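Local coordinates for protein diaminopimelate decarboxylase (Methanocaldococcus jannaschii, PDB 1TWI) that decarboxylates meso-diaminopimelate to L-lysine, the last step of lysine biosynthesis, as a homodimer that uses pyridoxal 5'-phosphate as cofactor, at residues S135-K147 with I188-V202. Residues are numbered along the deposited sequence; the frame is centred on the assembly and turned at random.
Sequences SISELILINETAK and IAMKAIKMALEMEYV
Two neighbouring outer helices of the TIM-type barrel that forms the pyridoxal-binding domain, 136-149 and 188-198, pack nearly parallel (11°) through Ile136 and Leu139, and residues 199-201, leading into strand 202-208, extend the contact. Ile136 is a knob in a hole of Ile188, Lys191, Ala192 and Met195. Its CG1 lies on Ala192 CB at 3.7 Å, CD1 meets the aliphatic part of Lys191, and CG2 touches Met195 CE at 3.6 Å, the two side chains crossing at about a right angle. One turn on, Leu139 splits its branches: CD1 sits against Ala196 CB, while CD2 comes within 3.3 Å of Ala192 O. Met199, the first residue to leave the helix, extends beyond CG and meets Leu139 tip to tip, SD 3.7 Å from CG of the leucine. Asn143, with CG anti to the backbone N (chi1 179°), leans across the flank of Met199 towards the Tyr201 backbone. Val202 CG1 packs against Ile142 CG2 and Asn143 CA, joining the helix pair to the barrel wall, where Val202 also packs on Val155 of strand 153-160. At the N-terminal end, Ser135 caps helix 136-149 through OG, which accepts from Glu138 N; two residues on, Ser137 OG hydrogen-bonds His308 ND1 of the second subunit. Toward the C-terminal side of the contact, Ala146 CB abuts Tyr201 CB, and Lys147, with CG near CZ of the Tyr201 ring and the rest of its chain leading away, lays CB over one face in a CH-pi contact, 3.6 Å from the ring centroid and only 9° off the normal.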
ATOM      1  N   SER A 135      11.856   5.999 -22.994  1.00 11.34           N
ATOM      2  CA  SER A 135      13.301   5.868 -23.135  1.00 11.58           C
ATOM      3  C   SER A 135      13.666   5.385 -24.532  1.00 11.45           C
ATOM      4  O   SER A 135      12.805   4.857 -25.288  1.00 10.83           O
ATOM      5  CB  SER A 135      13.831   4.847 -22.098  1.00 10.28           C
ATOM      6  OG  SER A 135      13.302   3.563 -22.367  1.00 12.25           O
ATOM      7  N   ILE A 136      14.940   5.542 -24.882  1.00 10.04           N
ATOM      8  CA  ILE A 136      15.345   5.065 -26.176  1.00 11.16           C
ATOM      9  C   ILE A 136      15.243   3.524 -26.199  1.00 10.50           C
ATOM     10  O   ILE A 136      14.861   2.939 -27.208  1.00 11.04           O
ATOM     11  CB  ILE A 136      16.762   5.579 -26.507  1.00  9.90           C
ATOM     12  CG1 ILE A 136      16.617   7.109 -26.803  1.00 11.81           C
ATOM     13  CG2 ILE A 136      17.304   4.805 -27.721  1.00 11.25           C
ATOM     14  CD1 ILE A 136      17.959   7.937 -26.817  1.00 12.72           C
ATOM     15  N   SER A 137      15.532   2.898 -25.061  1.00 11.63           N
ATOM     16  CA  SER A 137      15.464   1.436 -24.943  1.00 11.59           C
ATOM     17  C   SER A 137      14.050   0.988 -25.325  1.00 12.45           C
ATOM     18  O   SER A 137      13.860   0.022 -26.096  1.00 11.21           O
ATOM     19  CB  SER A 137      15.737   1.034 -23.496  1.00 12.44           C
ATOM     20  OG  SER A 137      15.715  -0.387 -23.355  1.00 14.04           O
ATOM     21  N   GLU A 138      13.042   1.673 -24.766  1.00 11.84           N
ATOM     22  CA  GLU A 138      11.646   1.327 -25.103  1.00 11.95           C
ATOM     23  C   GLU A 138      11.384   1.540 -26.612  1.00 11.45           C
ATOM     24  O   GLU A 138      10.769   0.702 -27.285  1.00 12.11           O
ATOM     25  CB  GLU A 138      10.642   2.171 -24.273  1.00 14.16           C
ATOM     26  CG  GLU A 138       9.157   1.928 -24.701  1.00 14.06           C
ATOM     27  CD  GLU A 138       8.201   2.901 -24.037  1.00 13.90           C
ATOM     28  OE1 GLU A 138       8.581   3.456 -22.971  1.00 12.64           O
ATOM     29  OE2 GLU A 138       7.080   3.082 -24.578  1.00 12.86           O
ATOM     30  N   LEU A 139      11.838   2.671 -27.162  1.00 11.28           N
ATOM     31  CA  LEU A 139      11.627   2.925 -28.600  1.00 11.79           C
ATOM     32  C   LEU A 139      12.188   1.736 -29.423  1.00 11.12           C
ATOM     33  O   LEU A 139      11.501   1.226 -30.327  1.00 11.13           O
ATOM     34  CB  LEU A 139      12.337   4.236 -29.073  1.00 12.30           C
ATOM     35  CG  LEU A 139      12.264   4.486 -30.607  1.00 12.05           C
ATOM     36  CD1 LEU A 139      10.826   4.789 -31.039  1.00 13.45           C
ATOM     37  CD2 LEU A 139      13.188   5.657 -31.017  1.00 10.52           C
ATOM     38  N   ILE A 140      13.410   1.313 -29.104  1.00 10.35           N
ATOM     39  CA  ILE A 140      14.050   0.184 -29.825  1.00 11.56           C
ATOM     40  C   ILE A 140      13.192  -1.091 -29.690  1.00 11.10           C
ATOM     41  O   ILE A 140      12.886  -1.770 -30.691  1.00 10.95           O
ATOM     42  CB  ILE A 140      15.541  -0.019 -29.315  1.00 12.68           C
ATOM     43  CG1 ILE A 140      16.373   1.232 -29.701  1.00 12.75           C
ATOM     44  CG2 ILE A 140      16.209  -1.333 -29.931  1.00 12.52           C
ATOM     45  CD1 ILE A 140      17.775   1.215 -29.122  1.00 14.13           C
ATOM     46  N   LEU A 141      12.721  -1.378 -28.485  1.00 11.18           N
ATOM     47  CA  LEU A 141      11.908  -2.565 -28.294  1.00 12.99           C
ATOM     48  C   LEU A 141      10.598  -2.477 -29.056  1.00 12.83           C
ATOM     49  O   LEU A 141      10.119  -3.463 -29.662  1.00 11.78           O
ATOM     50  CB  LEU A 141      11.665  -2.798 -26.783  1.00 15.01           C
ATOM     51  CG  LEU A 141      10.631  -3.902 -26.463  1.00 17.89           C
ATOM     52  CD1 LEU A 141      11.156  -5.273 -26.930  1.00 18.52           C
ATOM     53  CD2 LEU A 141      10.411  -3.938 -24.931  1.00 16.13           C
ATOM     54  N   ILE A 142       9.985  -1.292 -29.082  1.00 12.68           N
ATOM     55  CA  ILE A 142       8.721  -1.170 -29.813  1.00 10.08           C
ATOM     56  C   ILE A 142       8.940  -1.374 -31.330  1.00 12.07           C
ATOM     57  O   ILE A 142       8.144  -2.056 -32.003  1.00 10.63           O
ATOM     58  CB  ILE A 142       8.079   0.248 -29.610  1.00 10.82           C
ATOM     59  CG1 ILE A 142       7.524   0.365 -28.162  1.00 10.58           C
ATOM     60  CG2 ILE A 142       7.000   0.496 -30.632  1.00 11.13           C
ATOM     61  CD1 ILE A 142       7.188   1.866 -27.752  1.00  7.19           C
ATOM     62  N   ASN A 143       9.997  -0.767 -31.875  1.00 11.45           N
ATOM     63  CA  ASN A 143      10.241  -0.886 -33.322  1.00 13.07           C
ATOM     64  C   ASN A 143      10.555  -2.389 -33.646  1.00 13.15           C
ATOM     65  O   ASN A 143      10.080  -2.921 -34.640  1.00 13.60           O
ATOM     66  CB  ASN A 143      11.430   0.020 -33.709  1.00 13.70           C
ATOM     67  CG  ASN A 143      11.766  -0.047 -35.168  1.00 15.36           C
ATOM     68  OD1 ASN A 143      12.862  -0.489 -35.513  1.00 17.38           O
ATOM     69  ND2 ASN A 143      10.853   0.387 -36.039  1.00  9.18           N
ATOM     70  N   GLU A 144      11.349  -3.049 -32.798  1.00 14.42           N
ATOM     71  CA  GLU A 144      11.678  -4.467 -33.033  1.00 15.22           C
ATOM     72  C   GLU A 144      10.404  -5.337 -32.930  1.00 15.43           C
ATOM     73  O   GLU A 144      10.200  -6.262 -33.712  1.00 14.07           O
ATOM     74  CB  GLU A 144      12.717  -4.953 -32.012  1.00 16.91           C
ATOM     75  CG  GLU A 144      14.176  -4.532 -32.297  1.00 25.88           C
ATOM     76  CD  GLU A 144      15.075  -4.721 -31.052  1.00 31.18           C
ATOM     77  OE1 GLU A 144      16.296  -4.386 -31.106  1.00 33.93           O
ATOM     78  OE2 GLU A 144      14.547  -5.206 -30.004  1.00 34.57           O
ATOM     79  N   THR A 145       9.531  -5.040 -31.965  1.00 14.31           N
ATOM     80  CA  THR A 145       8.304  -5.826 -31.798  1.00 14.34           C
ATOM     81  C   THR A 145       7.320  -5.597 -32.946  1.00 15.49           C
ATOM     82  O   THR A 145       6.687  -6.550 -33.477  1.00 15.10           O
ATOM     83  CB  THR A 145       7.668  -5.483 -30.433  1.00 13.46           C
ATOM     84  OG1 THR A 145       8.648  -5.753 -29.428  1.00 14.31           O
ATOM     85  CG2 THR A 145       6.420  -6.314 -30.196  1.00 15.48           C
ATOM     86  N   ALA A 146       7.185  -4.335 -33.342  1.00 14.41           N
ATOM     87  CA  ALA A 146       6.322  -3.986 -34.469  1.00 14.29           C
ATOM     88  C   ALA A 146       6.864  -4.747 -35.708  1.00 14.88           C
ATOM     89  O   ALA A 146       6.091  -5.272 -36.520  1.00 14.48           O
ATOM     90  CB  ALA A 146       6.387  -2.423 -34.716  1.00 12.49           C
ATOM     91  N   LYS A 147       8.184  -4.754 -35.876  1.00 16.19           N
ATOM     92  CA  LYS A 147       8.790  -5.481 -37.019  1.00 17.15           C
ATOM     93  C   LYS A 147       8.398  -6.990 -36.933  1.00 16.73           C
ATOM     94  O   LYS A 147       7.986  -7.584 -37.937  1.00 16.28           O
ATOM     95  CB  LYS A 147      10.305  -5.377 -36.980  1.00 16.79           C
ATOM     96  CG  LYS A 147      11.020  -6.143 -38.112  1.00 19.73           C
ATOM     97  CD  LYS A 147      12.525  -6.141 -37.843  1.00 24.19           C
ATOM     98  CE  LYS A 147      13.404  -6.626 -39.045  1.00 25.04           C
ATOM     99  NZ  LYS A 147      14.877  -6.548 -38.653  1.00 25.79           N
ATOM    100  N   ILE A 188      18.550  14.409 -25.410  1.00 12.08           N
ATOM    101  CA  ILE A 188      18.040  13.039 -25.483  1.00 12.88           C
ATOM    102  C   ILE A 188      16.709  12.938 -26.193  1.00 12.07           C
ATOM    103  O   ILE A 188      16.500  12.072 -27.038  1.00 12.34           O
ATOM    104  CB  ILE A 188      17.948  12.436 -24.063  1.00 12.93           C
ATOM    105  CG1 ILE A 188      19.364  12.294 -23.521  1.00 14.45           C
ATOM    106  CG2 ILE A 188      17.212  11.038 -24.086  1.00 14.51           C
ATOM    107  CD1 ILE A 188      19.388  11.739 -22.098  1.00 15.33           C
ATOM    108  N   ALA A 189      15.778  13.820 -25.870  1.00 11.35           N
ATOM    109  CA  ALA A 189      14.490  13.722 -26.521  1.00 12.47           C
ATOM    110  C   ALA A 189      14.613  13.923 -28.065  1.00 13.28           C
ATOM    111  O   ALA A 189      13.974  13.201 -28.859  1.00 11.17           O
ATOM    112  CB  ALA A 189      13.462  14.761 -25.860  1.00 11.67           C
ATOM    113  N   MET A 190      15.422  14.877 -28.499  1.00 12.10           N
ATOM    114  CA  MET A 190      15.582  15.082 -29.946  1.00 12.76           C
ATOM    115  C   MET A 190      16.264  13.839 -30.576  1.00 12.69           C
ATOM    116  O   MET A 190      15.912  13.397 -31.678  1.00 12.08           O
ATOM    117  CB  MET A 190      16.429  16.334 -30.225  1.00 12.53           C
ATOM    118  CG  MET A 190      16.717  16.587 -31.733  1.00 14.87           C
ATOM    119  SD  MET A 190      15.252  17.044 -32.645  1.00 16.65           S
ATOM    120  CE  MET A 190      14.884  18.833 -32.023  1.00 13.59           C
ATOM    121  N   LYS A 191      17.264  13.289 -29.884  1.00 13.40           N
ATOM    122  CA  LYS A 191      17.945  12.083 -30.410  1.00 13.91           C
ATOM    123  C   LYS A 191      16.935  10.917 -30.586  1.00 13.58           C
ATOM    124  O   LYS A 191      16.917  10.240 -31.625  1.00 11.91           O
ATOM    125  CB  LYS A 191      19.056  11.671 -29.458  1.00 15.23           C
ATOM    126  CG  LYS A 191      19.859  10.416 -29.831  1.00 19.33           C
ATOM    127  CD  LYS A 191      20.900  10.225 -28.700  1.00 21.60           C
ATOM    128  CE  LYS A 191      21.150   8.744 -28.409  1.00 27.33           C
ATOM    129  NZ  LYS A 191      22.136   8.095 -29.302  1.00 27.12           N
ATOM    130  N   ALA A 192      16.070  10.716 -29.584  1.00 12.34           N
ATOM    131  CA  ALA A 192      15.094   9.634 -29.664  1.00 11.01           C
ATOM    132  C   ALA A 192      14.132   9.825 -30.835  1.00 12.00           C
ATOM    133  O   ALA A 192      13.825   8.882 -31.586  1.00 11.46           O
ATOM    134  CB  ALA A 192      14.292   9.512 -28.322  1.00  8.09           C
ATOM    135  N   ILE A 193      13.617  11.034 -30.996  1.00 11.68           N
ATOM    136  CA  ILE A 193      12.678  11.250 -32.071  1.00 11.59           C
ATOM    137  C   ILE A 193      13.367  11.134 -33.444  1.00 13.08           C
ATOM    138  O   ILE A 193      12.754  10.629 -34.400  1.00 12.28           O
ATOM    139  CB  ILE A 193      11.975  12.649 -31.920  1.00 13.92           C
ATOM    140  CG1 ILE A 193      11.082  12.610 -30.667  1.00 12.74           C
ATOM    141  CG2 ILE A 193      11.197  13.029 -33.204  1.00 10.91           C
ATOM    142  CD1 ILE A 193      10.558  13.935 -30.286  1.00 13.41           C
ATOM    143  N   LYS A 194      14.608  11.610 -33.569  1.00 12.60           N
ATOM    144  CA  LYS A 194      15.260  11.490 -34.885  1.00 15.18           C
ATOM    145  C   LYS A 194      15.533   9.990 -35.167  1.00 14.83           C
ATOM    146  O   LYS A 194      15.434   9.548 -36.316  1.00 15.55           O
ATOM    147  CB  LYS A 194      16.555  12.329 -34.896  1.00 15.19           C
ATOM    148  CG  LYS A 194      16.243  13.790 -35.237  1.00 16.56           C
ATOM    149  CD  LYS A 194      17.504  14.650 -35.320  1.00 19.83           C
ATOM    150  CE  LYS A 194      17.125  15.996 -35.882  1.00 20.99           C
ATOM    151  NZ  LYS A 194      18.338  16.835 -36.177  1.00 21.04           N
ATOM    152  N   MET A 195      15.870   9.233 -34.117  1.00 14.00           N
ATOM    153  CA  MET A 195      16.054   7.780 -34.271  1.00 15.49           C
ATOM    154  C   MET A 195      14.758   7.149 -34.757  1.00 15.78           C
ATOM    155  O   MET A 195      14.751   6.315 -35.680  1.00 15.56           O
ATOM    156  CB  MET A 195      16.447   7.122 -32.924  1.00 15.80           C
ATOM    157  CG  MET A 195      17.875   7.452 -32.493  1.00 19.37           C
ATOM    158  SD  MET A 195      18.385   6.471 -31.039  1.00 26.17           S
ATOM    159  CE  MET A 195      17.489   4.869 -31.360  1.00 17.13           C
ATOM    160  N   ALA A 196      13.628   7.527 -34.142  1.00 14.97           N
ATOM    161  CA  ALA A 196      12.365   6.932 -34.558  1.00 15.35           C
ATOM    162  C   ALA A 196      12.038   7.251 -36.014  1.00 15.48           C
ATOM    163  O   ALA A 196      11.427   6.437 -36.690  1.00 14.33           O
ATOM    164  CB  ALA A 196      11.185   7.433 -33.655  1.00 13.70           C
ATOM    165  N   LEU A 197      12.396   8.440 -36.480  1.00 16.06           N
ATOM    166  CA  LEU A 197      12.061   8.775 -37.883  1.00 17.86           C
ATOM    167  C   LEU A 197      12.857   7.913 -38.870  1.00 18.23           C
ATOM    168  O   LEU A 197      12.414   7.725 -39.997  1.00 18.82           O
ATOM    169  CB  LEU A 197      12.313  10.260 -38.147  1.00 17.48           C
ATOM    170  CG  LEU A 197      11.335  11.152 -37.367  1.00 17.82           C
ATOM    171  CD1 LEU A 197      11.829  12.579 -37.321  1.00 19.90           C
ATOM    172  CD2 LEU A 197      10.005  11.083 -37.979  1.00 15.16           C
ATOM    173  N   GLU A 198      14.005   7.394 -38.445  1.00 20.33           N
ATOM    174  CA  GLU A 198      14.822   6.517 -39.286  1.00 22.62           C
ATOM    175  C   GLU A 198      14.360   5.064 -39.155  1.00 24.15           C
ATOM    176  O   GLU A 198      14.635   4.241 -40.015  1.00 24.22           O
ATOM    177  CB  GLU A 198      16.308   6.626 -38.927  1.00 26.25           C
ATOM    178  CG  GLU A 198      16.863   8.039 -39.186  1.00 33.40           C
ATOM    179  CD  GLU A 198      16.376   8.659 -40.538  1.00 38.70           C
ATOM    180  OE1 GLU A 198      16.867   8.212 -41.607  1.00 39.80           O
ATOM    181  OE2 GLU A 198      15.496   9.597 -40.534  1.00 41.20           O
ATOM    182  N   MET A 199      13.621   4.737 -38.098  1.00 22.45           N
ATOM    183  CA  MET A 199      13.146   3.359 -37.945  1.00 21.47           C
ATOM    184  C   MET A 199      12.022   3.093 -38.933  1.00 21.81           C
ATOM    185  O   MET A 199      11.274   3.995 -39.245  1.00 22.84           O
ATOM    186  CB  MET A 199      12.648   3.141 -36.523  1.00 19.28           C
ATOM    187  CG  MET A 199      13.790   3.004 -35.587  1.00 18.12           C
ATOM    188  SD  MET A 199      13.190   3.104 -33.918  1.00 18.22           S
ATOM    189  CE  MET A 199      14.679   2.787 -33.102  1.00 17.28           C
ATOM    190  N   GLU A 200      11.877   1.850 -39.399  1.00 20.78           N
ATOM    191  CA  GLU A 200      10.844   1.549 -40.371  1.00 21.09           C
ATOM    192  C   GLU A 200       9.538   1.088 -39.815  1.00 20.28           C
ATOM    193  O   GLU A 200       8.553   1.054 -40.552  1.00 22.60           O
ATOM    194  CB  GLU A 200      11.356   0.473 -41.337  1.00 23.83           C
ATOM    195  CG  GLU A 200      12.753   0.798 -41.832  1.00 30.29           C
ATOM    196  CD  GLU A 200      13.254  -0.169 -42.940  1.00 35.73           C
ATOM    197  OE1 GLU A 200      13.231  -1.420 -42.726  1.00 37.98           O
ATOM    198  OE2 GLU A 200      13.662   0.334 -44.016  1.00 38.20           O
ATOM    199  N   TYR A 201       9.485   0.723 -38.535  1.00 18.41           N
ATOM    200  CA  TYR A 201       8.231   0.202 -38.003  1.00 17.26           C
ATOM    201  C   TYR A 201       7.523   1.041 -36.959  1.00 16.11           C
ATOM    202  O   TYR A 201       6.709   0.520 -36.230  1.00 15.53           O
ATOM    203  CB  TYR A 201       8.441  -1.252 -37.466  1.00 18.74           C
ATOM    204  CG  TYR A 201       9.104  -2.155 -38.501  1.00 21.77           C
ATOM    205  CD1 TYR A 201      10.476  -2.126 -38.683  1.00 22.84           C
ATOM    206  CD2 TYR A 201       8.341  -2.935 -39.368  1.00 22.77           C
ATOM    207  CE1 TYR A 201      11.077  -2.848 -39.723  1.00 27.12           C
ATOM    208  CE2 TYR A 201       8.931  -3.664 -40.401  1.00 26.20           C
ATOM    209  CZ  TYR A 201      10.295  -3.608 -40.570  1.00 26.42           C
ATOM    210  OH  TYR A 201      10.929  -4.312 -41.591  1.00 30.93           O
ATOM    211  N   VAL A 202       7.826   2.334 -36.885  1.00 16.72           N
ATOM    212  CA  VAL A 202       7.119   3.187 -35.907  1.00 16.27           C
ATOM    213  C   VAL A 202       6.733   4.427 -36.703  1.00 16.95           C
ATOM    214  O   VAL A 202       7.361   4.740 -37.718  1.00 17.44           O
ATOM    215  CB  VAL A 202       7.988   3.582 -34.637  1.00 15.09           C
ATOM    216  CG1 VAL A 202       8.463   2.298 -33.882  1.00 13.21           C
ATOM    217  CG2 VAL A 202       9.223   4.455 -35.049  1.00 14.56           C
TER